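PDB 2WDD: sulfur oxidation protein SOXB from Thermus thermophilus, which hydrolyses a sulfur-sulfur bond in the sulfur oxidation pathway, acting as a sulfate thiohydrolase on cysteine S-thiosulfonate and carrying two manganese ions. Local coordinates for residues 107-112 with 151-155; 382-387 with 467-471; 471-475 with 486-492. One frame throughout, in Å; residues are numbered along the deposited sequence. Where two conformers were deposited one is given.

Contact 1 of 3, residues 107-112 with 151-155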
loop_
_atom_site.group_PDB
_atom_site.type_symbol
_atom_site.label_atom_id
_atom_site.label_comp_id
_atom_site.label_asym_id
_atom_site.label_seq_id
_atom_site.Cartn_x
_atom_site.Cartn_y
_atom_site.Cartn_z
ATOM N N LEU A 107 1.512 17.083 -3.432
ATOM C CA LEU A 107 2.598 16.203 -3.869
ATOM C C LEU A 107 3.262 16.802 -5.109
ATOM O O LEU A 107 4.485 16.796 -5.240
ATOM C CB LEU A 107 2.083 14.777 -4.129
ATOM C CG LEU A 107 3.065 13.743 -4.699
ATOM C CD1 LEU A 107 4.304 13.579 -3.813
ATOM C CD2 LEU A 107 2.388 12.397 -4.935
ATOM N N THR A 108 2.449 17.355 -6.005
ATOM C CA THR A 108 2.983 18.008 -7.206
ATOM C C THR A 108 3.812 19.236 -6.837
ATOM O O THR A 108 4.910 19.430 -7.361
ATOM C CB THR A 108 1.856 18.382 -8.163
ATOM O OG1 THR A 108 1.152 17.196 -8.545
ATOM C CG2 THR A 108 2.412 19.065 -9.406
ATOM N N ALA A 109 3.292 20.055 -5.928
ATOM C CA ALA A 109 4.006 21.255 -5.490
ATOM C C ALA A 109 5.378 20.886 -4.925
ATOM O O ALA A 109 6.389 21.525 -5.237
ATOM C CB ALA A 109 3.185 22.009 -4.444
ATOM N N LEU A 110 5.409 19.837 -4.107
ATOM C CA LEU A 110 6.654 19.378 -3.506
ATOM C C LEU A 110 7.631 18.822 -4.544
ATOM O O LEU A 110 8.814 19.160 -4.543
ATOM C CB LEU A 110 6.368 18.334 -2.423
ATOM C CG LEU A 110 7.596 17.805 -1.674
ATOM C CD1 LEU A 110 8.424 18.965 -1.109
ATOM C CD2 LEU A 110 7.147 16.865 -0.567
ATOM N N ILE A 111 7.147 17.961 -5.435
ATOM C CA ILE A 111 8.007 17.399 -6.468
ATOM C C ILE A 111 8.608 18.528 -7.302
ATOM O O ILE A 111 9.799 18.520 -7.607
ATOM C CB ILE A 111 7.226 16.409 -7.366
ATOM C CG1 ILE A 111 6.868 15.146 -6.576
ATOM C CG2 ILE A 111 8.019 16.062 -8.633
ATOM C CD1 ILE A 111 5.862 14.244 -7.272
ATOM N N ARG A 112 7.775 19.489 -7.683
ATOM C CA ARG A 112 8.249 20.602 -8.504
ATOM C C ARG A 112 9.274 21.445 -7.758
ATOM O O ARG A 112 10.277 21.869 -8.329
ATOM C CB ARG A 112 7.075 21.463 -8.966
ATOM C CG ARG A 112 6.297 20.824 -10.088
ATOM C CD ARG A 112 5.105 21.652 -10.478
ATOM N NE ARG A 112 4.342 20.999 -11.534
ATOM C CZ ARG A 112 3.106 21.337 -11.880
ATOM N NH1 ARG A 112 2.493 22.330 -11.253
ATOM N NH2 ARG A 112 2.488 20.681 -12.849
ATOM N N TRP A 151 -2.966 13.194 -14.200
ATOM C CA TRP A 151 -2.221 13.871 -13.152
ATOM C C TRP A 151 -0.727 13.532 -13.240
ATOM O O TRP A 151 0.128 14.419 -13.139
ATOM C CB TRP A 151 -2.771 13.550 -11.761
ATOM C CG TRP A 151 -1.777 13.923 -10.726
ATOM C CD1 TRP A 151 -1.418 15.193 -10.361
ATOM C CD2 TRP A 151 -0.878 13.042 -10.046
ATOM N NE1 TRP A 151 -0.393 15.149 -9.454
ATOM C CE2 TRP A 151 -0.025 13.842 -9.260
ATOM C CE3 TRP A 151 -0.712 11.653 -10.021
ATOM C CZ2 TRP A 151 0.962 13.297 -8.434
ATOM C CZ3 TRP A 151 0.271 11.116 -9.206
ATOM C CH2 TRP A 151 1.101 11.938 -8.433
ATOM N N GLN A 152 -0.398 12.258 -13.458
ATOM C CA GLN A 152 1.011 11.886 -13.582
ATOM C C GLN A 152 1.657 12.724 -14.684
ATOM O O GLN A 152 2.805 13.162 -14.566
ATOM C CB GLN A 152 1.161 10.405 -13.929
ATOM C CG GLN A 152 0.935 9.429 -12.781
ATOM C CD GLN A 152 0.974 7.993 -13.274
ATOM O OE1 GLN A 152 0.261 7.636 -14.210
ATOM N NE2 GLN A 152 1.846 7.181 -12.691
ATOM N N ASN A 153 0.896 12.964 -15.748
ATOM C CA ASN A 153 1.393 13.745 -16.875
ATOM C C ASN A 153 1.610 15.216 -16.514
ATOM O O ASN A 153 2.535 15.852 -17.025
ATOM C CB ASN A 153 0.441 13.616 -18.064
ATOM C CG ASN A 153 0.549 12.269 -18.748
ATOM O OD1 ASN A 153 1.463 11.491 -18.468
ATOM N ND2 ASN A 153 -0.390 11.980 -19.644
ATOM N N LEU A 154 0.763 15.761 -15.643
ATOM C CA LEU A 154 0.928 17.141 -15.208
ATOM C C LEU A 154 2.204 17.273 -14.367
ATOM O O LEU A 154 2.973 18.220 -14.530
ATOM C CB LEU A 154 -0.278 17.615 -14.398
ATOM C CG LEU A 154 -1.571 17.852 -15.171
ATOM C CD1 LEU A 154 -2.727 18.116 -14.214
ATOM C CD2 LEU A 154 -1.384 19.022 -16.137
ATOM N N VAL A 155 2.436 16.324 -13.461
ATOM C CA VAL A 155 3.649 16.396 -12.654
ATOM C C VAL A 155 4.892 16.068 -13.484
ATOM O O VAL A 155 5.923 16.730 -13.354
ATOM C CB VAL A 155 3.559 15.549 -11.367
ATOM C CG1 VAL A 155 2.942 14.199 -11.647
ATOM C CG2 VAL A 155 4.942 15.391 -10.735
HETATM O O HOH W 1 5.929 19.533 -13.341
#
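The indole of Trp-151 meets Thr-108 along its edge: NE1 lies 2.7 Å from Thr-108 OG1, which sits in the ring plane, and the N-H points at it at 162°. One indole face is tentatively covered, toward its margin, by CG1 of Val-155, a residue with two conformers. The second flat group, the guanidinium of Arg-112, carries CG2 of Thr-108 over the centre of one face, while its edge is turned to the carbonyl of Leu-154, NH2 to O 3.0 Å. The oxygen lies in the guanidinium plane, whereas NH2 stands well above the carbonyl plane. Thr-108 serves both groups because OG1 lies beside its backbone N (chi1 -60°), with CG2 on another side.

Apolar atoms fill in between. Leu-107 CD2 rests 3.8 Å from Trp-151 CH2, obliquely to the ring, and CD1 and CG2 of Ile-111 both meet Val-155 CG2 in the conformer given. The two helices run roughly parallel; the axes of these short segments approach to 10.6 Å and cross at -27°. Toward the sheet, Leu-107 and Ile-111 touch Phe-34 of strand 29-34, and Val-345 of helix 343-353 touches both Thr-108 and Trp-151. This joins two helices flanking the sheet of the metal-binding half of a 5'-nucleotidase-family fold.

A water extends the polar contacts, accepting from Arg-112 NE and donating to Val-155 O.

Two polar atoms do double duty: Thr-108 OG1, also bonded to Met-104 O, and Arg-112 NH2, also salt-bridged to Asp-344. Arg-112 brings positive charge to carbonyls at the C-terminal end of helix 146-155, which probably eases the helix-end dipole.

Contact 2 of 3, residues 382-387 with 467-471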
loop_
_atom_site.group_PDB
_atom_site.type_symbol
_atom_site.label_atom_id
_atom_site.label_comp_id
_atom_site.label_asym_id
_atom_site.label_seq_id
_atom_site.Cartn_x
_atom_site.Cartn_y
_atom_site.Cartn_z
ATOM N N ASP A 382 -12.170 -1.733 9.919
ATOM C CA ASP A 382 -12.687 -3.043 9.532
ATOM C C ASP A 382 -13.781 -3.520 10.474
ATOM O O ASP A 382 -14.712 -4.226 10.060
ATOM C CB ASP A 382 -11.570 -4.071 9.386
ATOM C CG ASP A 382 -10.648 -3.760 8.227
ATOM O OD1 ASP A 382 -11.143 -3.561 7.096
ATOM O OD2 ASP A 382 -9.433 -3.605 8.463
ATOM N N GLN A 383 -13.700 -3.116 11.739
ATOM C CA GLN A 383 -14.767 -3.469 12.656
ATOM C C GLN A 383 -16.045 -2.746 12.232
ATOM O O GLN A 383 -17.127 -3.336 12.246
ATOM C CB GLN A 383 -14.420 -3.190 14.117
ATOM C CG GLN A 383 -15.627 -3.464 15.000
ATOM C CD GLN A 383 -15.337 -3.434 16.472
ATOM O OE1 GLN A 383 -14.231 -3.733 16.905
ATOM N NE2 GLN A 383 -16.364 -3.128 17.266
ATOM N N LEU A 384 -15.927 -1.480 11.839
ATOM C CA LEU A 384 -17.093 -0.726 11.389
ATOM C C LEU A 384 -17.760 -1.449 10.216
ATOM O O LEU A 384 -18.986 -1.601 10.179
ATOM C CB LEU A 384 -16.677 0.689 10.977
ATOM C CG LEU A 384 -17.770 1.628 10.464
ATOM C CD1 LEU A 384 -17.288 3.071 10.537
ATOM C CD2 LEU A 384 -18.151 1.265 9.038
ATOM N N VAL A 385 -16.955 -1.905 9.256
ATOM C CA VAL A 385 -17.509 -2.617 8.109
ATOM C C VAL A 385 -18.235 -3.881 8.589
ATOM O O VAL A 385 -19.337 -4.192 8.131
ATOM C CB VAL A 385 -16.420 -2.943 7.074
ATOM C CG1 VAL A 385 -16.980 -3.863 5.969
ATOM C CG2 VAL A 385 -15.852 -1.661 6.476
ATOM N N GLY A 386 -17.645 -4.594 9.546
ATOM C CA GLY A 386 -18.263 -5.786 10.086
ATOM C C GLY A 386 -19.607 -5.469 10.711
ATOM O O GLY A 386 -20.574 -6.203 10.501
ATOM N N GLU A 387 -19.668 -4.371 11.467
ATOM C CA GLU A 387 -20.922 -3.948 12.095
ATOM C C GLU A 387 -21.960 -3.542 11.052
ATOM O O GLU A 387 -23.156 -3.841 11.208
ATOM C CB GLU A 387 -20.673 -2.793 13.065
ATOM C CG GLU A 387 -19.816 -3.202 14.264
ATOM C CD GLU A 387 -19.646 -2.084 15.271
ATOM O OE1 GLU A 387 -20.331 -1.050 15.137
ATOM O OE2 GLU A 387 -18.842 -2.245 16.206
ATOM N N SER A 467 -6.629 -11.231 7.323
ATOM C CA SER A 467 -8.046 -10.909 7.174
ATOM C C SER A 467 -8.658 -10.664 8.552
ATOM O O SER A 467 -8.345 -11.385 9.513
ATOM C CB SER A 467 -8.761 -12.094 6.516
ATOM O OG SER A 467 -10.157 -11.868 6.407
ATOM N N ARG A 468 -9.527 -9.661 8.643
ATOM C CA ARG A 468 -10.199 -9.337 9.898
ATOM C C ARG A 468 -11.546 -10.035 9.894
ATOM O O ARG A 468 -12.296 -9.918 8.933
ATOM C CB ARG A 468 -10.390 -7.828 10.034
ATOM C CG ARG A 468 -9.078 -7.048 10.100
ATOM C CD ARG A 468 -8.433 -6.835 8.716
ATOM N NE ARG A 468 -7.584 -5.652 8.766
ATOM C CZ ARG A 468 -6.310 -5.638 9.165
ATOM N NH1 ARG A 468 -5.661 -6.773 9.427
ATOM N NH2 ARG A 468 -5.681 -4.473 9.252
ATOM N N VAL A 469 -11.829 -10.795 10.944
ATOM C CA VAL A 469 -13.063 -11.566 10.999
ATOM C C VAL A 469 -13.962 -11.108 12.127
ATOM O O VAL A 469 -13.774 -11.472 13.288
ATOM C CB VAL A 469 -12.800 -13.076 11.073
ATOM C CG1 VAL A 469 -14.084 -13.828 10.739
ATOM C CG2 VAL A 469 -11.670 -13.473 10.117
ATOM N N PHE A 470 -14.912 -10.260 11.778
ATOM C CA PHE A 470 -15.832 -9.735 12.773
ATOM C C PHE A 470 -16.837 -10.822 13.117
ATOM O O PHE A 470 -17.429 -11.427 12.218
ATOM C CB PHE A 470 -16.553 -8.512 12.227
ATOM C CG PHE A 470 -17.400 -7.816 13.245
ATOM C CD1 PHE A 470 -16.832 -7.267 14.389
ATOM C CD2 PHE A 470 -18.765 -7.725 13.067
ATOM C CE1 PHE A 470 -17.621 -6.651 15.338
ATOM C CE2 PHE A 470 -19.560 -7.093 14.017
ATOM C CZ PHE A 470 -18.990 -6.563 15.144
ATOM N N GLY A 471 -17.018 -11.079 14.411
ATOM C CA GLY A 471 -17.920 -12.123 14.879
ATOM C C GLY A 471 -17.166 -13.307 15.458
ATOM O O GLY A 471 -17.753 -14.241 16.005
#
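Asp-382 opens the contact by reaching Arg-468, where helix 380-392 packs on strand 468-470 in a helix-on-sheet layer of the 5'-nucleotidase C-terminal domain; the strand is hydrogen-bonded to neighbouring strand 398-401. Asp-382 OD2 accepts a hydrogen bond from Arg-468 NE at 2.8 Å, part of a salt bridge. NE stands 52° out of the carboxylate plane, although the oxygen lies close to the guanidinium plane, and the two planes are steeply inclined to each other. The arginine chain folds at its second torsion (chi2 80°), which turns NE back to the acid. Ser-379 OG is also hydrogen-bonded to OD2 and Lys-373 pairs with OD1, while the terminal nitrogens of Arg-468 are held by the carbonyls of Lys-373, Asp-375 and Val-466. The charges are thus fixed from several directions.

One residue on, Gln-383 lays its CG 3.8 Å from Phe-470 CE1, and its backbone O sits over one ring face. Its amide is fixed at both ends, OE1 by Tyr-378 OH and NE2 by Glu-387 OE2 one turn later, 2.8 Å away and nearly straight at 173°.

At Gly-386 the helix has no side chain, and the strand comes in closely: the CA atoms of Gly-386 and Phe-470 are 5.4 Å apart. Phe-470, with CG anti to its backbone nitrogen, sends its ring across the helix surface there, CD2 lying 3.4 Å from Gly-386 C. The ring therefore packs partly on main chain. Glu-387 finishes the walk with aliphatic carbon rather than charge, its CG meeting Phe-470 CZ at 3.6 Å.

Contact 3 of 3, residues 471-475 with 486-492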
loop_
_atom_site.group_PDB
_atom_site.type_symbol
_atom_site.label_atom_id
_atom_site.label_comp_id
_atom_site.label_asym_id
_atom_site.label_seq_id
_atom_site.Cartn_x
_atom_site.Cartn_y
_atom_site.Cartn_z
ATOM N N GLY A 471 -17.018 -11.079 14.411
ATOM C CA GLY A 471 -17.920 -12.123 14.879
ATOM C C GLY A 471 -17.166 -13.307 15.458
ATOM O O GLY A 471 -17.753 -14.241 16.005
ATOM N N LEU A 472 -15.848 -13.257 15.348
ATOM C CA LEU A 472 -14.992 -14.323 15.824
ATOM C C LEU A 472 -13.893 -13.748 16.719
ATOM O O LEU A 472 -13.565 -12.554 16.640
ATOM C CB LEU A 472 -14.378 -15.003 14.578
ATOM C CG LEU A 472 -13.174 -15.928 14.615
ATOM C CD1 LEU A 472 -13.223 -16.826 13.385
ATOM C CD2 LEU A 472 -11.903 -15.107 14.627
ATOM N N ARG A 473 -13.361 -14.599 17.588
ATOM C CA ARG A 473 -12.251 -14.259 18.473
ATOM C C ARG A 473 -11.292 -15.447 18.427
ATOM O O ARG A 473 -11.731 -16.593 18.277
ATOM C CB ARG A 473 -12.739 -14.045 19.911
ATOM C CG ARG A 473 -13.232 -12.640 20.195
ATOM C CD ARG A 473 -13.938 -12.546 21.543
ATOM N NE ARG A 473 -13.068 -12.890 22.664
ATOM C CZ ARG A 473 -12.485 -11.999 23.462
ATOM N NH1 ARG A 473 -12.662 -10.701 23.255
ATOM N NH2 ARG A 473 -11.719 -12.405 24.468
ATOM N N TYR A 474 -9.995 -15.188 18.523
ATOM C CA TYR A 474 -9.024 -16.271 18.493
ATOM C C TYR A 474 -7.711 -15.881 19.141
ATOM O O TYR A 474 -7.494 -14.715 19.491
ATOM C CB TYR A 474 -8.790 -16.778 17.054
ATOM C CG TYR A 474 -8.049 -15.826 16.121
ATOM C CD1 TYR A 474 -6.723 -16.058 15.771
ATOM C CD2 TYR A 474 -8.713 -14.770 15.493
ATOM C CE1 TYR A 474 -6.053 -15.235 14.868
ATOM C CE2 TYR A 474 -8.049 -13.934 14.596
ATOM C CZ TYR A 474 -6.716 -14.160 14.298
ATOM O OH TYR A 474 -6.053 -13.306 13.427
ATOM N N VAL A 475 -6.874 -16.885 19.365
ATOM C CA VAL A 475 -5.551 -16.691 19.923
ATOM C C VAL A 475 -4.583 -17.007 18.799
ATOM O O VAL A 475 -4.747 -18.006 18.085
ATOM C CB VAL A 475 -5.295 -17.612 21.136
ATOM C CG1 VAL A 475 -3.862 -17.486 21.602
ATOM C CG2 VAL A 475 -6.252 -17.277 22.268
ATOM N N VAL A 486 -3.168 -20.781 15.032
ATOM C CA VAL A 486 -4.501 -20.285 15.341
ATOM C C VAL A 486 -5.168 -21.238 16.318
ATOM O O VAL A 486 -5.358 -22.418 16.018
ATOM C CB VAL A 486 -5.328 -20.093 14.053
ATOM C CG1 VAL A 486 -6.760 -19.673 14.372
ATOM C CG2 VAL A 486 -4.647 -19.088 13.130
ATOM N N ARG A 487 -5.511 -20.728 17.496
ATOM C CA ARG A 487 -6.171 -21.565 18.485
ATOM C C ARG A 487 -7.299 -20.863 19.227
ATOM O O ARG A 487 -7.525 -19.663 19.062
ATOM C CB ARG A 487 -5.162 -22.182 19.459
ATOM C CG ARG A 487 -4.256 -21.183 20.161
ATOM C CD ARG A 487 -3.632 -21.818 21.393
ATOM N NE ARG A 487 -2.413 -21.140 21.822
ATOM C CZ ARG A 487 -2.035 -21.031 23.091
ATOM N NH1 ARG A 487 -2.789 -21.548 24.051
ATOM N NH2 ARG A 487 -0.911 -20.402 23.401
ATOM N N GLU A 488 -8.018 -21.638 20.034
ATOM C CA GLU A 488 -9.140 -21.129 20.804
ATOM C C GLU A 488 -10.077 -20.229 20.003
ATOM O O GLU A 488 -10.407 -19.120 20.436
ATOM C CB GLU A 488 -8.624 -20.386 22.029
ATOM C CG GLU A 488 -7.638 -21.191 22.852
ATOM C CD GLU A 488 -7.791 -20.945 24.334
ATOM O OE1 GLU A 488 -8.090 -21.910 25.071
ATOM O OE2 GLU A 488 -7.620 -19.784 24.759
ATOM N N VAL A 489 -10.493 -20.697 18.834
ATOM C CA VAL A 489 -11.403 -19.926 18.001
ATOM C C VAL A 489 -12.802 -19.985 18.579
ATOM O O VAL A 489 -13.310 -21.066 18.875
ATOM C CB VAL A 489 -11.424 -20.410 16.541
ATOM C CG1 VAL A 489 -12.333 -19.504 15.703
ATOM C CG2 VAL A 489 -10.019 -20.473 15.956
ATOM N N GLU A 490 -13.436 -18.826 18.707
ATOM C CA GLU A 490 -14.810 -18.767 19.199
ATOM C C GLU A 490 -15.598 -17.895 18.249
ATOM O O GLU A 490 -15.097 -16.874 17.775
ATOM C CB GLU A 490 -14.875 -18.150 20.600
ATOM C CG GLU A 490 -14.173 -18.949 21.679
ATOM C CD GLU A 490 -14.359 -18.345 23.058
ATOM O OE1 GLU A 490 -14.312 -17.101 23.173
ATOM O OE2 GLU A 490 -14.560 -19.113 24.023
ATOM N N VAL A 491 -16.831 -18.297 17.981
ATOM C CA VAL A 491 -17.723 -17.540 17.122
ATOM C C VAL A 491 -18.967 -17.226 17.941
ATOM O O VAL A 491 -19.619 -18.135 18.455
ATOM C CB VAL A 491 -18.095 -18.325 15.844
ATOM C CG1 VAL A 491 -19.127 -17.556 15.033
ATOM C CG2 VAL A 491 -16.850 -18.615 14.997
ATOM N N GLY A 492 -19.288 -15.942 18.069
ATOM C CA GLY A 492 -20.454 -15.523 18.829
ATOM C C GLY A 492 -20.436 -16.025 20.263
ATOM O O GLY A 492 -21.455 -16.489 20.782
#
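Leu-472 and Val-491 face each other as an antiparallel, non-hydrogen-bonded pair, and backbone bonding on both sides of them builds a beta ladder between strand 472-476 and the chain 486-492. Arg-473 and Glu-490 form a hydrogen-bonded pair, N of Arg-473 to O of Glu-490 at 2.9 Å and N of Glu-490 to O of Arg-473 at 2.8 Å. Val-475 and Arg-487 bond reciprocally too, with both N-to-O distances 2.9 Å, and Gly-492 N reaches Gly-471 O at 3.1 Å. Between the two bonded pairs the register slips by one residue: Tyr-474 stands opposite both Glu-488 and Val-489. This is a beta bulge, which the positive phi of Glu-488 (45°), where the chain turns a corner, probably accommodates.

Weaker CA-H...O contacts supplement the ladder, as from Leu-472 CA to Glu-490 O, 3.2 Å.

Apolar packing gathers on the side of Leu-472. Its CD1 touches Val-489 CG1 at 3.7 Å, and helix 439-453 covers it through Ile-442 and Leu-446. Tyr-474 swings its ring between the backbone nitrogen and carbonyl directions (chi1 70°), which brings CD1 to 3.9 Å from Val-486 CG1; its CB leans on Val-489 CG2. Val-548 of strand 548-550, which pairs in parallel with strand 472-476, also touches this tyrosine.

Charged residues occupy the other face. There Val-475 lies alongside the aliphatic part of Glu-488, CG2 to CB 3.9 Å, with CG1 over one face of the Arg-487 guanidinium, toward its margin, in the conformer given.

The chemistry implies a division of labour: main-chain bonds fix the register on either side of the bulge, Leu-472 and Val-486 pack against helix 439-453, and charged side chains gather on the other face, where Val-475 is nevertheless buried.

From the N terminus, contact 1 comes first, closing a loop of 38 intervening residues and tying two helices beside the sheet that contains strand 29-34. It is complete well before contact 2 opens at residue 382. Contact 2 then spans 79 residues, bringing a helix of the C-terminal domain back to a strand. Contact 3 starts where contact 2 ends, at the shared Gly-471, and closes a short hairpin of ten intervening residues. The three run in series, none nested or crossed. Contacts 2 and 3, centres 13 Å apart, adjoin where Gly-471 joins strand 468-470 of one sheet to strand 472-476 of another; contact 1 lies across the chain's centre, 36 Å from contact 2 between centres.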